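Long-range contacts in arsenite methyltransferase (Chlamydomonas reinhardtii, PDB 5EVJ), which probably methylates trivalent arsenic, transferring methyl groups from S-adenosyl-L-methionine to arsenite bound as its glutathione conjugate: residues G295-H300 / S331-H336; G192-F197 / T270-K275. The protein carries 15 engineered substitutions. All coordinates share one frame; numbering follows the deposited sequence.

Contact 1: residues G295-H300 / S331-H336. Engineered in segment 331-336: Tyr332 (natural residue Trp).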
loop_
_atom_site.group_PDB
_atom_site.type_symbol
_atom_site.label_atom_id
_atom_site.label_comp_id
_atom_site.label_asym_id
_atom_site.label_seq_id
_atom_site.Cartn_x
_atom_site.Cartn_y
_atom_site.Cartn_z
ATOM N N GLY A 295 -5.789 -17.147 -12.157
ATOM C CA GLY A 295 -7.174 -16.683 -12.239
ATOM C C GLY A 295 -8.000 -16.732 -10.963
ATOM O O GLY A 295 -9.209 -16.416 -10.994
ATOM N N THR A 296 -7.329 -17.042 -9.842
ATOM C CA THR A 296 -7.977 -17.477 -8.641
ATOM C C THR A 296 -8.127 -16.349 -7.632
ATOM O O THR A 296 -8.562 -16.564 -6.509
ATOM C CB THR A 296 -7.267 -18.680 -8.017
ATOM O OG1 THR A 296 -5.855 -18.425 -7.912
ATOM C CG2 THR A 296 -7.515 -20.041 -8.880
ATOM N N ILE A 297 -7.784 -15.124 -7.990
ATOM C CA ILE A 297 -7.922 -14.084 -6.964
ATOM C C ILE A 297 -9.286 -13.487 -7.102
ATOM O O ILE A 297 -9.613 -12.962 -8.173
ATOM C CB ILE A 297 -6.876 -13.007 -7.060
ATOM C CG1 ILE A 297 -5.539 -13.623 -6.765
ATOM C CG2 ILE A 297 -7.274 -11.743 -6.262
ATOM C CD1 ILE A 297 -4.388 -12.673 -6.983
ATOM N N PRO A 298 -10.101 -13.604 -6.041
ATOM C CA PRO A 298 -11.548 -13.256 -6.121
ATOM C C PRO A 298 -11.749 -11.860 -6.659
ATOM O O PRO A 298 -11.046 -10.937 -6.222
ATOM C CB PRO A 298 -12.015 -13.335 -4.645
ATOM C CG PRO A 298 -11.032 -14.291 -3.999
ATOM C CD PRO A 298 -9.736 -14.254 -4.756
ATOM N N GLY A 299 -12.702 -11.699 -7.583
ATOM C CA GLY A 299 -12.907 -10.429 -8.292
ATOM C C GLY A 299 -11.921 -10.154 -9.407
ATOM O O GLY A 299 -12.009 -9.105 -10.060
ATOM N N HIS A 300 -11.026 -11.116 -9.654
ATOM C CA HIS A 300 -9.999 -11.044 -10.721
ATOM C C HIS A 300 -9.793 -12.345 -11.476
ATOM O O HIS A 300 -8.668 -12.802 -11.657
ATOM C CB HIS A 300 -8.697 -10.584 -10.140
ATOM C CG HIS A 300 -8.834 -9.247 -9.494
ATOM N ND1 HIS A 300 -8.694 -8.074 -10.201
ATOM C CD2 HIS A 300 -9.237 -8.896 -8.248
ATOM C CE1 HIS A 300 -8.940 -7.049 -9.397
ATOM N NE2 HIS A 300 -9.260 -7.524 -8.203
ATOM N N SER A 331 5.666 -14.108 -2.740
ATOM C CA SER A 331 4.938 -13.324 -1.786
ATOM C C SER A 331 3.640 -14.019 -1.356
ATOM O O SER A 331 3.402 -15.202 -1.636
ATOM C CB SER A 331 4.538 -12.024 -2.452
ATOM O OG SER A 331 3.480 -12.261 -3.442
ATOM N N TYR A 332 2.771 -13.243 -0.728
ATOM C CA TYR A 332 1.487 -13.758 -0.256
ATOM C C TYR A 332 0.588 -14.029 -1.425
ATOM O O TYR A 332 -0.451 -14.663 -1.260
ATOM C CB TYR A 332 0.792 -12.762 0.665
ATOM C CG TYR A 332 0.345 -11.477 0.007
ATOM C CD1 TYR A 332 1.211 -10.362 -0.097
ATOM C CD2 TYR A 332 -0.975 -11.326 -0.452
ATOM C CE1 TYR A 332 0.781 -9.161 -0.641
ATOM C CE2 TYR A 332 -1.379 -10.169 -0.993
ATOM C CZ TYR A 332 -0.494 -9.084 -1.109
ATOM O OH TYR A 332 -0.979 -7.913 -1.665
ATOM N N LEU A 333 0.972 -13.543 -2.605
ATOM C CA LEU A 333 0.116 -13.684 -3.783
ATOM C C LEU A 333 0.434 -15.012 -4.433
ATOM O O LEU A 333 -0.260 -15.394 -5.342
ATOM C CB LEU A 333 0.401 -12.601 -4.814
ATOM C CG LEU A 333 0.069 -11.157 -4.529
ATOM C CD1 LEU A 333 0.777 -10.198 -5.508
ATOM C CD2 LEU A 333 -1.469 -10.958 -4.503
ATOM N N ALA A 334 1.484 -15.697 -3.997
ATOM C CA ALA A 334 2.008 -16.824 -4.723
ATOM C C ALA A 334 1.076 -18.018 -5.024
ATOM O O ALA A 334 1.318 -18.735 -6.064
ATOM C CB ALA A 334 3.244 -17.367 -4.066
ATOM N N PRO A 335 0.143 -18.327 -4.099
ATOM C CA PRO A 335 -0.749 -19.465 -4.382
ATOM C C PRO A 335 -1.527 -19.261 -5.731
ATOM O O PRO A 335 -2.042 -20.223 -6.290
ATOM C CB PRO A 335 -1.763 -19.435 -3.221
ATOM C CG PRO A 335 -1.008 -18.741 -2.098
ATOM C CD PRO A 335 -0.190 -17.683 -2.801
ATOM N N HIS A 336 -1.664 -18.016 -6.186
ATOM C CA HIS A 336 -2.388 -17.747 -7.423
ATOM C C HIS A 336 -1.528 -17.700 -8.691
ATOM O O HIS A 336 -2.061 -17.342 -9.776
ATOM C CB HIS A 336 -3.137 -16.441 -7.298
ATOM C CG HIS A 336 -3.910 -16.326 -6.027
ATOM N ND1 HIS A 336 -5.079 -17.015 -5.812
ATOM C CD2 HIS A 336 -3.661 -15.636 -4.874
ATOM C CE1 HIS A 336 -5.528 -16.765 -4.589
ATOM N NE2 HIS A 336 -4.701 -15.907 -4.014
#
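Thr296 and Ile297 receive the imidazole of His336 from two directions, one at the ring edge and one over a face. Two turns set up the meeting: a type II beta turn begins at Ile297 and ends at His300, and a type I beta turn from Ser331 to Ala334 leads into the short 3-10 segment 334-336 that ends on the histidine. The dense side is hydrocarbon on ring. Ile297 CG1 stands 3.3 Å from the His336 ring centroid and 16° off the ring normal, which meets the geometry of a CH-pi contact. Its nearest ring atom is His336 CG, at 3.2 Å, a tight approach displaced toward the rim. With CG1 anti to the carbonyl carbon (chi1 -65°), that branch can reach over the imidazole, and CD1 extends it to His336 CD2 at 3.7 Å. Ile297 is buried, packing also on Ala80 and Tyr304. Packing is slacker further in, where Ile297 CD1 and Leu333 CD2 approach to 4.2 Å. The solvent side is quite different. Exposed Thr296 places OG1 between its backbone N and carbonyl carbon (chi1 50°), and this hydroxyl makes a hydrogen bond of 2.6 Å with His336 ND1 at the ring edge, near the ring plane. Edge bond and face contact together would limit rotation of the imidazole. Backbone hydrogen bonding between His336 and Lys294 joins the two loops just beside this site. Leu333 is steadied within its own turn by an ST turn, its N donating to Ser331 OG at 2.9 Å.

Contact 2: residues G192-F197 / T270-K275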
loop_
_atom_site.group_PDB
_atom_site.type_symbol
_atom_site.label_atom_id
_atom_site.label_comp_id
_atom_site.label_asym_id
_atom_site.label_seq_id
_atom_site.Cartn_x
_atom_site.Cartn_y
_atom_site.Cartn_z
ATOM N N GLY A 192 7.732 -11.948 2.271
ATOM C CA GLY A 192 6.705 -12.122 1.227
ATOM C C GLY A 192 5.525 -11.203 1.436
ATOM O O GLY A 192 4.548 -11.207 0.631
ATOM N N GLY A 193 5.638 -10.332 2.437
ATOM C CA GLY A 193 4.598 -9.309 2.666
ATOM C C GLY A 193 4.777 -8.054 1.851
ATOM O O GLY A 193 5.746 -7.893 1.122
ATOM N N GLU A 194 3.872 -7.114 2.031
ATOM C CA GLU A 194 3.853 -5.946 1.252
ATOM C C GLU A 194 3.370 -4.717 2.084
ATOM O O GLU A 194 2.388 -4.803 2.829
ATOM C CB GLU A 194 2.881 -6.169 0.073
ATOM C CG GLU A 194 2.799 -4.999 -0.894
ATOM C CD GLU A 194 1.591 -5.026 -1.843
ATOM O OE1 GLU A 194 0.875 -6.051 -1.946
ATOM O OE2 GLU A 194 1.352 -3.998 -2.542
ATOM N N MET A 195 4.010 -3.572 1.871
ATOM C CA MET A 195 3.415 -2.305 2.212
ATOM C C MET A 195 2.722 -1.773 0.983
ATOM O O MET A 195 3.338 -1.581 -0.013
ATOM C CB MET A 195 4.446 -1.311 2.697
ATOM C CG MET A 195 3.792 0.021 3.097
ATOM S SD MET A 195 5.001 1.027 4.017
ATOM C CE MET A 195 3.951 2.473 4.281
ATOM N N HIS A 196 1.426 -1.533 1.077
ATOM C CA HIS A 196 0.562 -1.173 -0.004
ATOM C C HIS A 196 -0.194 0.077 0.484
ATOM O O HIS A 196 -1.038 -0.007 1.368
ATOM C CB HIS A 196 -0.408 -2.279 -0.251
ATOM C CG HIS A 196 -1.192 -2.161 -1.507
ATOM N ND1 HIS A 196 -2.300 -1.335 -1.625
ATOM C CD2 HIS A 196 -1.131 -2.862 -2.663
ATOM C CE1 HIS A 196 -2.851 -1.495 -2.811
ATOM N NE2 HIS A 196 -2.130 -2.372 -3.478
ATOM N N PHE A 197 0.051 1.222 -0.124
ATOM C CA PHE A 197 -0.449 2.482 0.449
ATOM C C PHE A 197 -0.567 3.598 -0.595
ATOM O O PHE A 197 0.087 3.548 -1.653
ATOM C CB PHE A 197 0.472 2.877 1.604
ATOM C CG PHE A 197 1.736 3.524 1.195
ATOM C CD1 PHE A 197 2.755 2.809 0.586
ATOM C CD2 PHE A 197 1.931 4.874 1.487
ATOM C CE1 PHE A 197 3.976 3.423 0.238
ATOM C CE2 PHE A 197 3.106 5.503 1.189
ATOM C CZ PHE A 197 4.132 4.782 0.532
ATOM N N THR A 270 -0.591 5.089 -5.568
ATOM C CA THR A 270 -0.668 3.905 -4.734
ATOM C C THR A 270 0.562 3.122 -5.115
ATOM O O THR A 270 0.736 2.700 -6.269
ATOM C CB THR A 270 -1.959 3.031 -4.969
ATOM O OG1 THR A 270 -3.143 3.748 -4.614
ATOM C CG2 THR A 270 -1.931 1.779 -4.054
ATOM N N TYR A 271 1.375 2.887 -4.111
ATOM C CA TYR A 271 2.636 2.198 -4.253
ATOM C C TYR A 271 2.566 0.819 -3.652
ATOM O O TYR A 271 1.857 0.607 -2.632
ATOM C CB TYR A 271 3.774 2.991 -3.502
ATOM C CG TYR A 271 4.431 4.016 -4.402
ATOM C CD1 TYR A 271 5.156 3.627 -5.531
ATOM C CD2 TYR A 271 4.333 5.386 -4.113
ATOM C CE1 TYR A 271 5.784 4.572 -6.355
ATOM C CE2 TYR A 271 4.939 6.339 -4.898
ATOM C CZ TYR A 271 5.631 5.937 -6.050
ATOM O OH TYR A 271 6.170 6.915 -6.839
ATOM N N ARG A 272 3.392 -0.067 -4.207
ATOM C CA ARG A 272 3.540 -1.411 -3.758
ATOM C C ARG A 272 4.979 -1.670 -3.343
ATOM O O ARG A 272 5.898 -1.613 -4.171
ATOM C CB ARG A 272 3.097 -2.380 -4.833
ATOM C CG ARG A 272 1.672 -2.063 -5.297
ATOM C CD ARG A 272 1.134 -3.281 -6.065
ATOM N NE ARG A 272 0.723 -4.388 -5.189
ATOM C CZ ARG A 272 -0.173 -5.338 -5.493
ATOM N NH1 ARG A 272 -0.744 -5.382 -6.685
ATOM N NH2 ARG A 272 -0.532 -6.272 -4.570
ATOM N N LEU A 273 5.165 -1.997 -2.058
ATOM C CA LEU A 273 6.476 -2.149 -1.493
ATOM C C LEU A 273 6.583 -3.563 -0.912
ATOM O O LEU A 273 6.203 -3.817 0.270
ATOM C CB LEU A 273 6.676 -1.106 -0.440
ATOM C CG LEU A 273 7.289 0.265 -0.756
ATOM C CD1 LEU A 273 6.929 0.827 -2.124
ATOM C CD2 LEU A 273 6.953 1.254 0.363
ATOM N N PHE A 274 7.126 -4.469 -1.719
ATOM C CA PHE A 274 7.185 -5.840 -1.332
ATOM C C PHE A 274 8.410 -6.089 -0.604
ATOM O O PHE A 274 9.480 -5.497 -0.953
ATOM C CB PHE A 274 7.193 -6.755 -2.546
ATOM C CG PHE A 274 5.845 -6.931 -3.136
ATOM C CD1 PHE A 274 5.000 -7.978 -2.693
ATOM C CD2 PHE A 274 5.376 -6.041 -4.103
ATOM C CE1 PHE A 274 3.727 -8.138 -3.231
ATOM C CE2 PHE A 274 4.123 -6.213 -4.656
ATOM C CZ PHE A 274 3.265 -7.265 -4.243
ATOM N N LYS A 275 8.290 -7.054 0.330
ATOM C CA LYS A 275 9.434 -7.483 1.093
ATOM C C LYS A 275 9.776 -8.941 0.772
ATOM O O LYS A 275 9.076 -9.832 1.138
ATOM C CB LYS A 275 9.174 -7.245 2.597
ATOM C CG LYS A 275 10.208 -7.918 3.474
ATOM C CD LYS A 275 10.159 -7.464 4.934
ATOM C CE LYS A 275 11.070 -8.325 5.896
ATOM N NZ LYS A 275 10.901 -7.830 7.355
#
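Glu194 OE1 is gripped by two groups: Arg272 NH2 on the partner strand and the hydroxyl of the engineered Tyr332. The arginine bond is 3.0 Å long from NH2 to Glu194 OE1 and nearly straight (172° at the hydrogen); it meets the oxygen on the syn side from somewhat outside the carboxylate plane, while lying in the guanidinium plane. Arg272 NE faces Glu194 OE2 to complete the salt bridge, although the position of OE2 is less certain. The other end of the guanidinium is held as well, since Arg272 NH1 bonds Leu306 O and Tyr304 OH. Glu194 CG, anti to the backbone N (chi1 -178°), sits 3.9 Å from the centroid of the Phe274 ring and over its centre, and the carboxylate stacks almost parallel to that ring. His196 runs alongside Arg272 on the same sheet face, its ring nearly perpendicular to the guanidinium, with NE2 over one guanidinium face. The backbones beneath identify the fold: strands 193-202 and 266-274 are antiparallel neighbours, 163° apart over the short segments, in the seven-stranded sheet of a Rossmann-like class I methyltransferase, whose order 3-2-1-4-5-7-6 inserts the last strand between the fifth and sixth. Met195 and Leu273 form a hydrogen-bonded pair, Met195 N donating to Leu273 O at 2.7 Å and Leu273 N to Met195 O at 2.8 Å. Their side chains point to the opposite face, where Met195 packs on helix 178-188. There Phe197 CE1 touches Leu273 CD2 at 3.7 Å, while Met195 CE lies 3.8 Å above the Phe197 ring plane, over the ring centre.

In the fold
Contact 2 opens with 192-197, and 72 residues, including helix 227-237 and strand 243-249, pass before 270-275 returns to close that loop inside the methyltransferase sheet. Only then does the chain reach 295-300; contact 1 closes a second loop of 30 residues, which takes in strands 303-305, 310-313 and 318-320 and helix 322-329. The contacts therefore follow in series, neither nested nor crossed. Their centres lie 15 Å apart, yet they touch: backbone Tyr332 N comes within 3.0 Å of Gly192 O, a probable hydrogen bond, and Ser331 packs on the same carbonyl. The turn at 331-334 thus ties the C-terminal loops to Gly192, at the corner of the chain that leads into strand 193-202.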